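Local coordinates for protein prolyl oligopeptidase (PDB 1YR2) that probably hydrolyses oligopeptides as a serine endopeptidase, cutting after proline and less readily after alanine, at residues 118-123 with 135-140; 328-332 with 343-349; 339-343 with 363-369; 372-377 with 437-442; 384-388 with 406-410. One frame throughout, in Å; residues are numbered along the deposited sequence.

Contact 1 (118-123 with 135-140); sequences GASVFY and LLVRPA
Strands 120-123 and 135-139 run antiparallel, their axes 4.7 Å apart at 160°. Val-121/Arg-138 and Tyr-123/Leu-136 are hydrogen-bonded pairs: Val-121 N to Arg-138 O 2.9 Å, Arg-138 N to Val-121 O 3.0 Å, Tyr-123 N to Leu-136 O 3.0 Å, Leu-136 N to Tyr-123 O 2.9 Å. Phe-122/Val-137 and Ser-120/Pro-139 are non-hydrogen-bonded pairs. Ala-140 N to Ala-119 O (2.8 Å) extends the ladder past the strand end. Phe-122 (chi1 m) and Val-137 (p) share one face; Val-137 CG2 lies 4.0 Å from the Phe-122 ring centroid, a CH-pi contact. Val-121, Tyr-123, Leu-136 and Arg-138 share the other. Tyr-123 (p) lays its ring over Leu-136 CB, 4.1 Å from the centroid. Val-121 CG1 meets Arg-138 CG at 3.6 Å. Arg-138, extended from a p chi1, forms a salt bridge with Glu-448, beyond the last strand of the seventh blade. This is the hairpin of the two middle strands in the first blade of a seven-bladed beta-propeller.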
# COMPACT_ATOMS: atom_id res chain seq x y z
N GLY A 118 -20.33 5.11 24.56
CA GLY A 118 -20.88 5.86 25.68
C GLY A 118 -20.69 7.35 25.54
O GLY A 118 -21.05 7.94 24.53
N ALA A 119 -20.07 7.92 26.54
CA ALA A 119 -19.83 9.35 26.63
C ALA A 119 -18.49 9.77 26.05
O ALA A 119 -18.13 10.94 26.14
CB ALA A 119 -19.90 9.78 28.07
N SER A 120 -17.76 8.84 25.44
CA SER A 120 -16.37 9.06 25.09
C SER A 120 -16.06 8.70 23.63
O SER A 120 -16.70 7.85 23.00
CB SER A 120 -15.45 8.25 26.03
OG SER A 120 -15.50 8.69 27.37
N VAL A 121 -15.03 9.36 23.11
CA VAL A 121 -14.45 8.99 21.84
C VAL A 121 -12.96 8.62 22.07
O VAL A 121 -12.26 9.33 22.80
CB VAL A 121 -14.64 10.11 20.78
CG1 VAL A 121 -13.98 11.37 21.17
CG2 VAL A 121 -14.14 9.68 19.42
N PHE A 122 -12.51 7.56 21.43
CA PHE A 122 -11.17 6.96 21.55
C PHE A 122 -10.48 6.96 20.18
O PHE A 122 -11.11 6.63 19.17
CB PHE A 122 -11.21 5.49 22.05
CG PHE A 122 -11.98 5.30 23.33
CD1 PHE A 122 -13.36 5.25 23.34
CD2 PHE A 122 -11.31 5.14 24.53
CE1 PHE A 122 -14.07 5.06 24.53
CE2 PHE A 122 -12.00 4.92 25.70
CZ PHE A 122 -13.36 4.91 25.73
N TYR A 123 -9.23 7.39 20.15
CA TYR A 123 -8.49 7.43 18.89
C TYR A 123 -7.00 7.46 19.15
O TYR A 123 -6.53 8.03 20.11
CB TYR A 123 -8.93 8.64 18.02
CG TYR A 123 -8.79 9.96 18.75
CD1 TYR A 123 -9.71 10.34 19.69
CD2 TYR A 123 -7.69 10.78 18.54
CE1 TYR A 123 -9.62 11.53 20.37
CE2 TYR A 123 -7.57 11.98 19.22
CZ TYR A 123 -8.53 12.33 20.16
OH TYR A 123 -8.42 13.49 20.88
N LEU A 135 -2.85 6.32 22.73
CA LEU A 135 -4.31 6.21 22.70
C LEU A 135 -4.83 7.37 23.55
O LEU A 135 -4.56 7.46 24.76
CB LEU A 135 -4.78 4.88 23.29
CG LEU A 135 -6.31 4.69 23.17
CD1 LEU A 135 -6.77 4.82 21.77
CD2 LEU A 135 -6.69 3.36 23.82
N LEU A 136 -5.57 8.22 22.87
CA LEU A 136 -6.28 9.34 23.47
C LEU A 136 -7.77 9.10 23.61
O LEU A 136 -8.41 8.31 22.88
CB LEU A 136 -6.10 10.61 22.62
CG LEU A 136 -4.67 11.00 22.30
CD1 LEU A 136 -4.67 12.38 21.78
CD2 LEU A 136 -3.78 10.86 23.50
N VAL A 137 -8.32 9.82 24.57
CA VAL A 137 -9.75 9.76 24.83
C VAL A 137 -10.23 11.15 25.18
O VAL A 137 -9.53 11.96 25.78
CB VAL A 137 -10.05 8.80 26.01
CG1 VAL A 137 -9.42 9.31 27.31
CG2 VAL A 137 -11.55 8.60 26.16
N ARG A 138 -11.45 11.46 24.82
CA ARG A 138 -12.05 12.72 25.27
C ARG A 138 -13.57 12.60 25.28
O ARG A 138 -14.09 11.62 24.75
CB ARG A 138 -11.57 13.87 24.39
CG ARG A 138 -12.20 13.89 22.98
CD ARG A 138 -11.64 15.05 22.09
NE ARG A 138 -12.26 14.97 20.76
CZ ARG A 138 -11.69 15.34 19.65
NH1 ARG A 138 -10.49 15.89 19.66
NH2 ARG A 138 -12.33 15.20 18.52
N PRO A 139 -14.31 13.51 25.90
CA PRO A 139 -15.77 13.41 25.82
C PRO A 139 -16.28 13.45 24.37
O PRO A 139 -15.74 14.19 23.54
CB PRO A 139 -16.26 14.63 26.64
CG PRO A 139 -15.08 14.90 27.58
CD PRO A 139 -13.87 14.68 26.70
N ALA A 140 -17.32 12.69 24.09
CA ALA A 140 -17.86 12.53 22.75
C ALA A 140 -18.35 13.84 22.19
O ALA A 140 -18.31 14.03 20.99
CB ALA A 140 -19.00 11.51 22.72

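Contact 2 (328-332 with 343-349); sequences DQLWF and IVRVDLS
Gln-329, Trp-331, Arg-345 and Asp-347 share one face of this hairpin and form a linked polar and aromatic row; the other face is apolar. The hairpin joins the second and third strands of the fifth blade of the beta-propeller. Strands 329-332 and 343-347 are antiparallel, axes 4.6 Å apart at 158°. Leu-330/Val-346 and Phe-332/Val-344 are hydrogen-bonded pairs: Leu-330 N to Val-346 O 2.9 Å, Val-346 N to Leu-330 O 2.8 Å, Phe-332 N to Val-344 O 2.9 Å, Val-344 N to Phe-332 O 3.0 Å. Leu-348 N to Asp-328 O (2.8 Å) adds a further rung. Leu-330, Phe-332, Val-344 and Val-346 share the apolar face; Leu-330 CD1 also meets Leu-348 CD1 at 3.7 Å. On the polar face Trp-331 (chi1 m) packs its ring face on Arg-345 (t, t, p), whose CG is 4.0 Å from the centroid of the five-membered ring. Trp-331 NE1 bonds to Leu-393 O in the sixth blade. Gln-329 (m, t) shares a water with Arg-345: Gln-329 OE1 is 3.0 Å and Arg-345 NH1 2.8 Å from it. Asp-347 OD1 accepts Ser-349 N at 2.9 Å, an Asx turn, while Asp-347 OD2 takes Gln-329 NE2 at 2.8 Å.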
# COMPACT_ATOMS: atom_id res chain seq x y z
N ASP A 328 -31.58 -9.43 14.65
CA ASP A 328 -31.25 -10.82 14.33
C ASP A 328 -30.82 -10.97 12.88
O ASP A 328 -30.97 -12.02 12.26
CB ASP A 328 -32.42 -11.73 14.64
CG ASP A 328 -32.61 -11.96 16.11
OD1 ASP A 328 -31.62 -11.88 16.89
OD2 ASP A 328 -33.73 -12.32 16.56
N GLN A 329 -30.31 -9.87 12.32
CA GLN A 329 -29.73 -9.88 10.98
C GLN A 329 -28.24 -9.55 11.06
O GLN A 329 -27.84 -8.62 11.74
CB GLN A 329 -30.46 -8.88 10.09
CG GLN A 329 -31.91 -9.35 9.84
CD GLN A 329 -32.71 -8.44 8.97
OE1 GLN A 329 -32.46 -7.23 8.95
NE2 GLN A 329 -33.67 -9.01 8.25
N LEU A 330 -27.45 -10.31 10.32
CA LEU A 330 -26.02 -10.13 10.21
C LEU A 330 -25.63 -9.87 8.75
O LEU A 330 -26.20 -10.44 7.84
CB LEU A 330 -25.34 -11.43 10.65
CG LEU A 330 -25.63 -11.99 12.04
CD1 LEU A 330 -24.74 -13.22 12.26
CD2 LEU A 330 -25.40 -10.99 13.14
N TRP A 331 -24.61 -9.06 8.51
CA TRP A 331 -24.14 -8.83 7.15
C TRP A 331 -22.70 -9.31 7.03
O TRP A 331 -21.92 -9.11 7.93
CB TRP A 331 -24.15 -7.33 6.84
CG TRP A 331 -25.55 -6.86 6.57
CD1 TRP A 331 -26.11 -6.68 5.35
CD2 TRP A 331 -26.56 -6.54 7.52
NE1 TRP A 331 -27.41 -6.23 5.48
CE2 TRP A 331 -27.71 -6.12 6.80
CE3 TRP A 331 -26.59 -6.47 8.91
CZ2 TRP A 331 -28.90 -5.74 7.42
CZ3 TRP A 331 -27.79 -6.06 9.53
CH2 TRP A 331 -28.92 -5.71 8.78
N PHE A 332 -22.37 -9.90 5.89
CA PHE A 332 -21.06 -10.42 5.58
C PHE A 332 -20.63 -9.98 4.18
O PHE A 332 -21.44 -9.79 3.27
CB PHE A 332 -21.08 -12.00 5.56
CG PHE A 332 -21.33 -12.61 6.90
CD1 PHE A 332 -22.63 -12.79 7.33
CD2 PHE A 332 -20.28 -13.05 7.72
CE1 PHE A 332 -22.91 -13.36 8.54
CE2 PHE A 332 -20.56 -13.64 8.96
CZ PHE A 332 -21.87 -13.78 9.38
N ILE A 343 -22.32 -8.69 -0.97
CA ILE A 343 -22.81 -8.52 0.39
C ILE A 343 -24.04 -9.39 0.63
O ILE A 343 -25.04 -9.25 -0.07
CB ILE A 343 -23.15 -7.05 0.62
CG1 ILE A 343 -21.88 -6.20 0.38
CG2 ILE A 343 -23.59 -6.85 2.08
CD1 ILE A 343 -22.12 -4.75 0.48
N VAL A 344 -23.93 -10.23 1.64
CA VAL A 344 -24.98 -11.16 2.03
C VAL A 344 -25.52 -10.81 3.43
O VAL A 344 -24.76 -10.63 4.40
CB VAL A 344 -24.49 -12.62 2.01
CG1 VAL A 344 -25.57 -13.57 2.46
CG2 VAL A 344 -24.06 -13.01 0.61
N ARG A 345 -26.83 -10.75 3.50
CA ARG A 345 -27.55 -10.58 4.78
C ARG A 345 -28.06 -11.90 5.25
O ARG A 345 -28.74 -12.60 4.51
CB ARG A 345 -28.69 -9.63 4.60
CG ARG A 345 -29.42 -9.29 5.90
CD ARG A 345 -30.61 -8.37 5.73
NE ARG A 345 -31.63 -9.08 4.96
CZ ARG A 345 -32.62 -8.54 4.29
NH1 ARG A 345 -32.88 -7.24 4.31
NH2 ARG A 345 -33.41 -9.35 3.62
N VAL A 346 -27.70 -12.30 6.45
CA VAL A 346 -28.25 -13.54 7.02
C VAL A 346 -29.24 -13.18 8.12
O VAL A 346 -28.91 -12.47 9.06
CB VAL A 346 -27.13 -14.34 7.60
CG1 VAL A 346 -27.63 -15.65 8.19
CG2 VAL A 346 -26.14 -14.59 6.54
N ASP A 347 -30.47 -13.64 7.98
CA ASP A 347 -31.54 -13.43 8.98
C ASP A 347 -31.67 -14.67 9.83
O ASP A 347 -31.86 -15.78 9.32
CB ASP A 347 -32.84 -13.15 8.25
CG ASP A 347 -33.93 -12.65 9.18
OD1 ASP A 347 -34.29 -13.39 10.11
OD2 ASP A 347 -34.49 -11.55 9.04
N LEU A 348 -31.48 -14.50 11.14
CA LEU A 348 -31.54 -15.60 12.07
C LEU A 348 -32.77 -15.57 12.96
O LEU A 348 -32.76 -16.23 13.99
CB LEU A 348 -30.29 -15.53 12.95
CG LEU A 348 -28.97 -15.58 12.17
CD1 LEU A 348 -27.78 -15.15 13.04
CD2 LEU A 348 -28.71 -16.93 11.60
N SER A 349 -33.79 -14.79 12.61
CA SER A 349 -34.99 -14.74 13.43
C SER A 349 -35.87 -15.97 13.26
O SER A 349 -36.63 -16.29 14.15
CB SER A 349 -35.81 -13.49 13.15
OG SER A 349 -36.22 -13.43 11.80
O HOH W 1 -32.42 -5.57 6.45

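Contact 3 (339-343 with 363-369); sequences PLKKI and KDNLESV
Leu-340, Leu-366 and Ile-343 bury the most surface where two propeller blades meet. Segment 339-343 leads into the third strand of the fifth blade. Segment 363-369 enters the first strand of the sixth. The two run 48° apart end to end and spread as they go: the CA atoms of Leu-340 and Asn-365 are 4.6 Å apart, those of Ile-343 and Val-369 8.3 Å. A single direct hydrogen bond joins them, Leu-366 N to Leu-340 O at 3.0 Å. Leu-340 (chi1 m, chi2 t) covers the start of the other segment; its CD1 is 3.3 Å from Lys-363 O and its CB 3.8 Å from Asp-364 O. Lys-341 has a positive phi (78°), which turns the chain into the strand. Leu-366 (t, p) points at the fifth blade. Its CD2 meets Ile-343 CG1 at 3.9 Å, and Leu-366 also packs on Val-333. Ile-343 (m, t) then sends CD1 to Val-369 CG2 at 3.7 Å. Beyond Leu-366, a classic beta bulge places Glu-367 and Ser-368 both opposite Ser-379. Waters fill the open edge. One donates to Pro-339 O at 2.6 Å and Asn-365 OD1 at 2.9 Å. Another accepts from Lys-341 NZ at 2.6 Å and lies 2.8 Å from both Asn-365 OD1 and Leu-366 O; Lys-341 NZ also bonds to Gln-319 OE1.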
# COMPACT_ATOMS: atom_id res chain seq x y z
N PRO A 339 -15.90 -14.02 -7.23
CA PRO A 339 -14.50 -13.62 -7.07
C PRO A 339 -14.28 -12.15 -6.66
O PRO A 339 -13.31 -11.87 -5.95
CB PRO A 339 -13.91 -13.90 -8.46
CG PRO A 339 -14.81 -14.97 -9.05
CD PRO A 339 -16.18 -14.66 -8.53
N LEU A 340 -15.14 -11.25 -7.11
CA LEU A 340 -15.06 -9.81 -6.77
C LEU A 340 -15.90 -9.41 -5.55
O LEU A 340 -15.98 -8.23 -5.20
CB LEU A 340 -15.46 -8.97 -7.97
CG LEU A 340 -14.52 -9.09 -9.17
CD1 LEU A 340 -14.87 -8.04 -10.21
CD2 LEU A 340 -13.11 -8.90 -8.75
N LYS A 341 -16.54 -10.41 -4.96
CA LYS A 341 -17.26 -10.36 -3.67
C LYS A 341 -18.63 -9.70 -3.79
O LYS A 341 -18.90 -9.02 -4.77
CB LYS A 341 -16.47 -9.73 -2.51
CG LYS A 341 -14.97 -10.08 -2.32
CD LYS A 341 -14.61 -11.54 -2.17
CE LYS A 341 -13.10 -11.78 -2.54
NZ LYS A 341 -12.11 -10.95 -1.77
N LYS A 342 -19.47 -9.98 -2.80
CA LYS A 342 -20.84 -9.52 -2.71
C LYS A 342 -21.22 -9.35 -1.23
O LYS A 342 -20.50 -9.75 -0.33
CB LYS A 342 -21.77 -10.54 -3.42
CG LYS A 342 -21.84 -11.87 -2.77
CD LYS A 342 -22.55 -12.93 -3.63
CE LYS A 342 -22.70 -14.24 -2.87
NZ LYS A 342 -23.25 -15.31 -3.71
N ILE A 343 -22.32 -8.69 -0.97
CA ILE A 343 -22.81 -8.52 0.39
C ILE A 343 -24.04 -9.39 0.63
O ILE A 343 -25.04 -9.25 -0.07
CB ILE A 343 -23.15 -7.05 0.62
CG1 ILE A 343 -21.88 -6.20 0.38
CG2 ILE A 343 -23.59 -6.85 2.08
CD1 ILE A 343 -22.12 -4.75 0.48
N LYS A 363 -18.93 -5.39 -11.28
CA LYS A 363 -17.75 -5.39 -12.13
C LYS A 363 -16.48 -4.97 -11.40
O LYS A 363 -15.37 -5.21 -11.89
CB LYS A 363 -17.96 -4.40 -13.27
CG LYS A 363 -19.14 -4.80 -14.18
CD LYS A 363 -18.69 -5.86 -15.19
CE LYS A 363 -19.88 -6.63 -15.82
NZ LYS A 363 -19.64 -6.84 -17.27
N ASP A 364 -16.64 -4.34 -10.25
CA ASP A 364 -15.51 -3.80 -9.46
C ASP A 364 -15.25 -4.67 -8.25
O ASP A 364 -16.19 -5.22 -7.64
CB ASP A 364 -15.83 -2.41 -8.94
CG ASP A 364 -16.04 -1.40 -10.06
OD1 ASP A 364 -15.44 -1.53 -11.15
OD2 ASP A 364 -16.81 -0.43 -9.91
N ASN A 365 -13.96 -4.78 -7.88
CA ASN A 365 -13.56 -5.51 -6.72
C ASN A 365 -14.04 -4.82 -5.45
O ASN A 365 -13.77 -3.63 -5.22
CB ASN A 365 -12.04 -5.69 -6.72
CG ASN A 365 -11.57 -6.69 -5.68
OD1 ASN A 365 -12.31 -7.60 -5.28
ND2 ASN A 365 -10.31 -6.55 -5.27
N LEU A 366 -14.75 -5.58 -4.61
CA LEU A 366 -15.19 -5.07 -3.30
C LEU A 366 -14.14 -5.39 -2.24
O LEU A 366 -13.96 -6.54 -1.85
CB LEU A 366 -16.51 -5.69 -2.88
CG LEU A 366 -17.14 -5.32 -1.55
CD1 LEU A 366 -17.41 -3.85 -1.52
CD2 LEU A 366 -18.44 -6.01 -1.40
N GLU A 367 -13.56 -4.33 -1.72
CA GLU A 367 -12.46 -4.40 -0.79
C GLU A 367 -12.92 -4.56 0.68
O GLU A 367 -12.38 -5.40 1.40
CB GLU A 367 -11.66 -3.10 -0.97
CG GLU A 367 -10.30 -3.03 -0.38
CD GLU A 367 -9.50 -1.88 -1.03
OE1 GLU A 367 -9.94 -0.67 -0.95
OE2 GLU A 367 -8.47 -2.23 -1.65
N SER A 368 -13.95 -3.82 1.10
CA SER A 368 -14.34 -3.79 2.52
C SER A 368 -15.72 -3.13 2.62
O SER A 368 -16.13 -2.39 1.71
CB SER A 368 -13.30 -3.03 3.39
OG SER A 368 -13.30 -1.67 3.04
N VAL A 369 -16.41 -3.44 3.70
CA VAL A 369 -17.75 -2.93 3.94
C VAL A 369 -17.85 -2.62 5.40
O VAL A 369 -17.31 -3.35 6.20
CB VAL A 369 -18.81 -3.98 3.58
CG1 VAL A 369 -20.15 -3.53 4.04
CG2 VAL A 369 -18.85 -4.21 2.10
O HOH W 2 -11.27 -10.19 -5.91
O HOH W 3 -12.09 -8.44 -2.57

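Contact 4 (372-377 with 437-442); sequences AGNRLF and LDPATA
Pro-439 is the bump of this contact, and a hairpin turn of the neighbouring propeller blade supplies the hollow. Ala-372 to Arg-375 form a type II' turn between the first two strands of the sixth blade, closed by Ala-372 N to Arg-375 O (3.0 Å) and Arg-375 N to Ala-372 O (3.1 Å). Residues 438-442 turn between the last two strands of the seventh, with Ala-442 N on Asp-438 O at 2.8 Å and an Asx turn from Ala-440 N to Asp-438 OD1 at 3.1 Å. The Pro-439 ring rests against the turn: CB is 3.6 Å from Ala-372 O, and CG is 3.9 Å from Gly-373 CA. Gly-373 (phi 69°, psi -121°) has to be bare here, since a CB would come 2.7 Å from Pro-439 CG. Phe-377 (chi1 m) walls the hollow, its CZ 3.5 Å from Pro-439 CB. Leu-437 CD2 sits over the Phe-377 ring face, 4.1 Å from the centroid, and Ala-442 CB lies at the ring edge. Arg-375 (m, t, t) reaches across to Pro-439, its NH1 2.9 Å from Pro-439 O in a weak hydrogen bond. The Gly-373 backbone also bonds to Arg-415 and Gly-417 of the seventh blade. Between these two segments, though, the fit is mainly apolar.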
# COMPACT_ATOMS: atom_id res chain seq x y z
N ALA A 372 -22.81 1.94 9.21
CA ALA A 372 -22.92 3.14 10.06
C ALA A 372 -24.23 3.83 9.81
O ALA A 372 -24.72 3.90 8.69
CB ALA A 372 -21.73 4.09 9.80
N GLY A 373 -24.83 4.36 10.88
CA GLY A 373 -26.10 5.05 10.75
C GLY A 373 -27.10 3.94 10.41
O GLY A 373 -27.17 2.94 11.13
N ASN A 374 -27.77 4.05 9.28
CA ASN A 374 -28.70 2.97 8.86
C ASN A 374 -28.30 2.39 7.52
O ASN A 374 -29.14 1.87 6.83
CB ASN A 374 -30.15 3.47 8.76
CG ASN A 374 -30.70 3.89 10.09
OD1 ASN A 374 -30.41 3.26 11.14
ND2 ASN A 374 -31.45 4.99 10.10
N ARG A 375 -27.00 2.42 7.22
CA ARG A 375 -26.51 2.13 5.89
C ARG A 375 -25.27 1.26 5.84
O ARG A 375 -24.42 1.20 6.78
CB ARG A 375 -26.23 3.44 5.19
CG ARG A 375 -27.44 4.16 4.72
CD ARG A 375 -27.13 5.52 4.16
NE ARG A 375 -28.26 6.09 3.42
CZ ARG A 375 -28.18 7.24 2.74
NH1 ARG A 375 -27.05 7.96 2.71
NH2 ARG A 375 -29.20 7.65 2.04
N LEU A 376 -25.14 0.58 4.71
CA LEU A 376 -23.92 -0.10 4.33
C LEU A 376 -23.06 0.84 3.51
O LEU A 376 -23.56 1.53 2.65
CB LEU A 376 -24.21 -1.31 3.44
CG LEU A 376 -24.91 -2.50 4.05
CD1 LEU A 376 -25.63 -3.30 2.98
CD2 LEU A 376 -23.84 -3.37 4.77
N PHE A 377 -21.78 0.85 3.80
CA PHE A 377 -20.78 1.60 3.00
C PHE A 377 -19.77 0.61 2.43
O PHE A 377 -18.98 -0.01 3.18
CB PHE A 377 -20.13 2.70 3.85
CG PHE A 377 -21.10 3.76 4.25
CD1 PHE A 377 -21.43 4.79 3.36
CD2 PHE A 377 -21.81 3.62 5.42
CE1 PHE A 377 -22.38 5.74 3.69
CE2 PHE A 377 -22.77 4.53 5.77
CZ PHE A 377 -23.08 5.60 4.90
N LEU A 437 -17.81 11.40 8.17
CA LEU A 437 -18.81 10.94 7.23
C LEU A 437 -20.16 11.06 7.88
O LEU A 437 -20.37 10.55 8.96
CB LEU A 437 -18.53 9.47 6.85
CG LEU A 437 -19.60 8.72 6.10
CD1 LEU A 437 -19.77 9.29 4.71
CD2 LEU A 437 -19.24 7.22 6.09
N ASP A 438 -21.10 11.74 7.23
CA ASP A 438 -22.49 11.76 7.68
C ASP A 438 -23.19 10.66 6.91
O ASP A 438 -23.39 10.76 5.71
CB ASP A 438 -23.12 13.11 7.36
CG ASP A 438 -24.58 13.19 7.82
OD1 ASP A 438 -25.17 12.17 8.18
OD2 ASP A 438 -25.20 14.25 7.81
N PRO A 439 -23.52 9.58 7.57
CA PRO A 439 -24.03 8.42 6.83
C PRO A 439 -25.40 8.68 6.23
O PRO A 439 -25.66 8.09 5.20
CB PRO A 439 -23.97 7.29 7.88
CG PRO A 439 -24.07 7.93 9.12
CD PRO A 439 -23.44 9.32 9.01
N ALA A 440 -26.21 9.60 6.77
CA ALA A 440 -27.54 9.89 6.21
C ALA A 440 -27.46 10.63 4.89
O ALA A 440 -28.36 10.53 4.09
CB ALA A 440 -28.36 10.74 7.22
N THR A 441 -26.40 11.41 4.65
CA THR A 441 -26.25 12.11 3.38
C THR A 441 -25.11 11.57 2.49
O THR A 441 -24.97 11.97 1.35
CB THR A 441 -25.97 13.56 3.63
OG1 THR A 441 -24.74 13.67 4.37
CG2 THR A 441 -27.02 14.18 4.58
N ALA A 442 -24.27 10.69 3.07
CA ALA A 442 -23.14 10.09 2.38
C ALA A 442 -22.14 11.18 1.96
O ALA A 442 -21.55 11.11 0.89
CB ALA A 442 -23.63 9.25 1.19

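Contact 5 (384-388 with 406-410); sequences AKSQV and IGSAS
This is an oblique strand-to-strand contact between adjacent blades, on the side of the propeller that faces the hydrolase domain. Strand 385-388 and strand 408-410 cross at 59°, with axes 5.7 Å apart, so they do not pair as neighbours in a sheet. They come closest at Ser-386 and Ser-408, whose CA atoms are 4.9 Å apart. Ser-386 makes both direct hydrogen bonds: its N donates to Gly-407 O at 3.0 Å, and its OG (chi1 m) accepts from Ala-409 N at 2.8 Å. In the seven-bladed beta-propeller, segment 384-388 opens the third strand of the sixth blade, and segment 406-410 leads into the first strand of the seventh. Two waters bridge the gap. One donates to Ser-386 O at 2.8 Å and accepts from Gly-407 N at 3.0 Å. The other donates to Ser-386 OG at 3.0 Å and Ser-408 OG at 2.7 Å. Apolar contacts flank the serine: CG2 of Val-388 (chi1 t) on Ala-409 CB at 3.8 Å, and Lys-385 CD on Ile-406 CG2 at 3.9 Å. Ser-408 OG also bonds to Pro-504 O, and Lys-385 (p, t, t, m) turns its NZ away to Gln-463 OE1.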
# COMPACT_ATOMS: atom_id res chain seq x y z
N ALA A 384 -9.18 1.73 -10.88
CA ALA A 384 -7.90 1.90 -10.18
C ALA A 384 -7.86 2.93 -9.06
O ALA A 384 -6.81 3.36 -8.71
CB ALA A 384 -6.79 2.16 -11.21
N LYS A 385 -9.01 3.26 -8.48
CA LYS A 385 -9.12 4.20 -7.38
C LYS A 385 -10.38 3.79 -6.60
O LYS A 385 -11.14 2.93 -7.03
CB LYS A 385 -9.23 5.64 -7.92
CG LYS A 385 -10.59 5.80 -8.71
CD LYS A 385 -10.81 7.08 -9.37
CE LYS A 385 -12.13 6.98 -10.20
NZ LYS A 385 -11.85 5.99 -11.29
N SER A 386 -10.60 4.39 -5.45
CA SER A 386 -11.72 4.02 -4.61
C SER A 386 -13.02 4.69 -5.07
O SER A 386 -13.04 5.83 -5.45
CB SER A 386 -11.43 4.33 -3.14
OG SER A 386 -10.47 3.44 -2.58
N GLN A 387 -14.12 3.92 -5.03
CA GLN A 387 -15.46 4.44 -5.04
C GLN A 387 -16.18 3.81 -3.85
O GLN A 387 -16.24 2.57 -3.76
CB GLN A 387 -16.19 4.03 -6.32
CG GLN A 387 -17.61 4.56 -6.36
CD GLN A 387 -18.23 4.33 -7.67
OE1 GLN A 387 -18.49 3.18 -8.04
NE2 GLN A 387 -18.52 5.42 -8.39
N VAL A 388 -16.74 4.62 -2.95
CA VAL A 388 -17.44 4.12 -1.78
C VAL A 388 -18.92 4.32 -2.02
O VAL A 388 -19.40 5.44 -2.14
CB VAL A 388 -17.00 4.84 -0.49
CG1 VAL A 388 -17.74 4.22 0.74
CG2 VAL A 388 -15.47 4.73 -0.27
N ILE A 406 -9.92 12.32 -6.18
CA ILE A 406 -9.48 10.95 -6.52
C ILE A 406 -8.53 10.44 -5.44
O ILE A 406 -7.60 11.12 -5.08
CB ILE A 406 -8.83 10.92 -7.92
CG1 ILE A 406 -9.92 11.07 -8.99
CG2 ILE A 406 -8.07 9.62 -8.17
CD1 ILE A 406 -9.34 11.40 -10.40
N GLY A 407 -8.76 9.22 -4.96
CA GLY A 407 -7.89 8.65 -3.95
C GLY A 407 -8.26 7.25 -3.53
O GLY A 407 -8.91 6.51 -4.24
N SER A 408 -7.74 6.84 -2.37
CA SER A 408 -7.98 5.52 -1.85
C SER A 408 -8.66 5.62 -0.47
O SER A 408 -8.22 6.38 0.41
CB SER A 408 -6.69 4.77 -1.73
OG SER A 408 -6.17 4.46 -3.03
N ALA A 409 -9.72 4.84 -0.29
CA ALA A 409 -10.39 4.81 1.01
C ALA A 409 -9.96 3.54 1.75
O ALA A 409 -9.95 2.45 1.20
CB ALA A 409 -11.88 4.83 0.87
N SER A 410 -9.52 3.69 2.99
CA SER A 410 -9.28 2.52 3.80
C SER A 410 -10.49 2.32 4.66
O SER A 410 -11.60 2.09 4.16
CB SER A 410 -7.99 2.69 4.57
OG SER A 410 -6.99 2.99 3.62
O HOH W 4 -11.39 8.05 -5.91
O HOH W 5 -7.95 2.67 -4.05

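All five contacts lie in the propeller. Contacts 1 and 2 hold strands within one blade, the first and the fifth, and rest on regular backbone ladders. Contacts 3, 4 and 5 join neighbouring blades and have few direct hydrogen bonds. Contact 3 is a surface contact; the others are partly buried. Contacts 2 and 3 share Ile-343, which serves both the hairpin and the blade interface. Leu-376 of contact 4 packs on Trp-331 and Ile-343 of contact 2 and on Val-369 of contact 3. Contacts 4 and 5 both join blades six and seven, about 17 Å apart between centres: one by a proline in an apolar hollow, the other by serine and water.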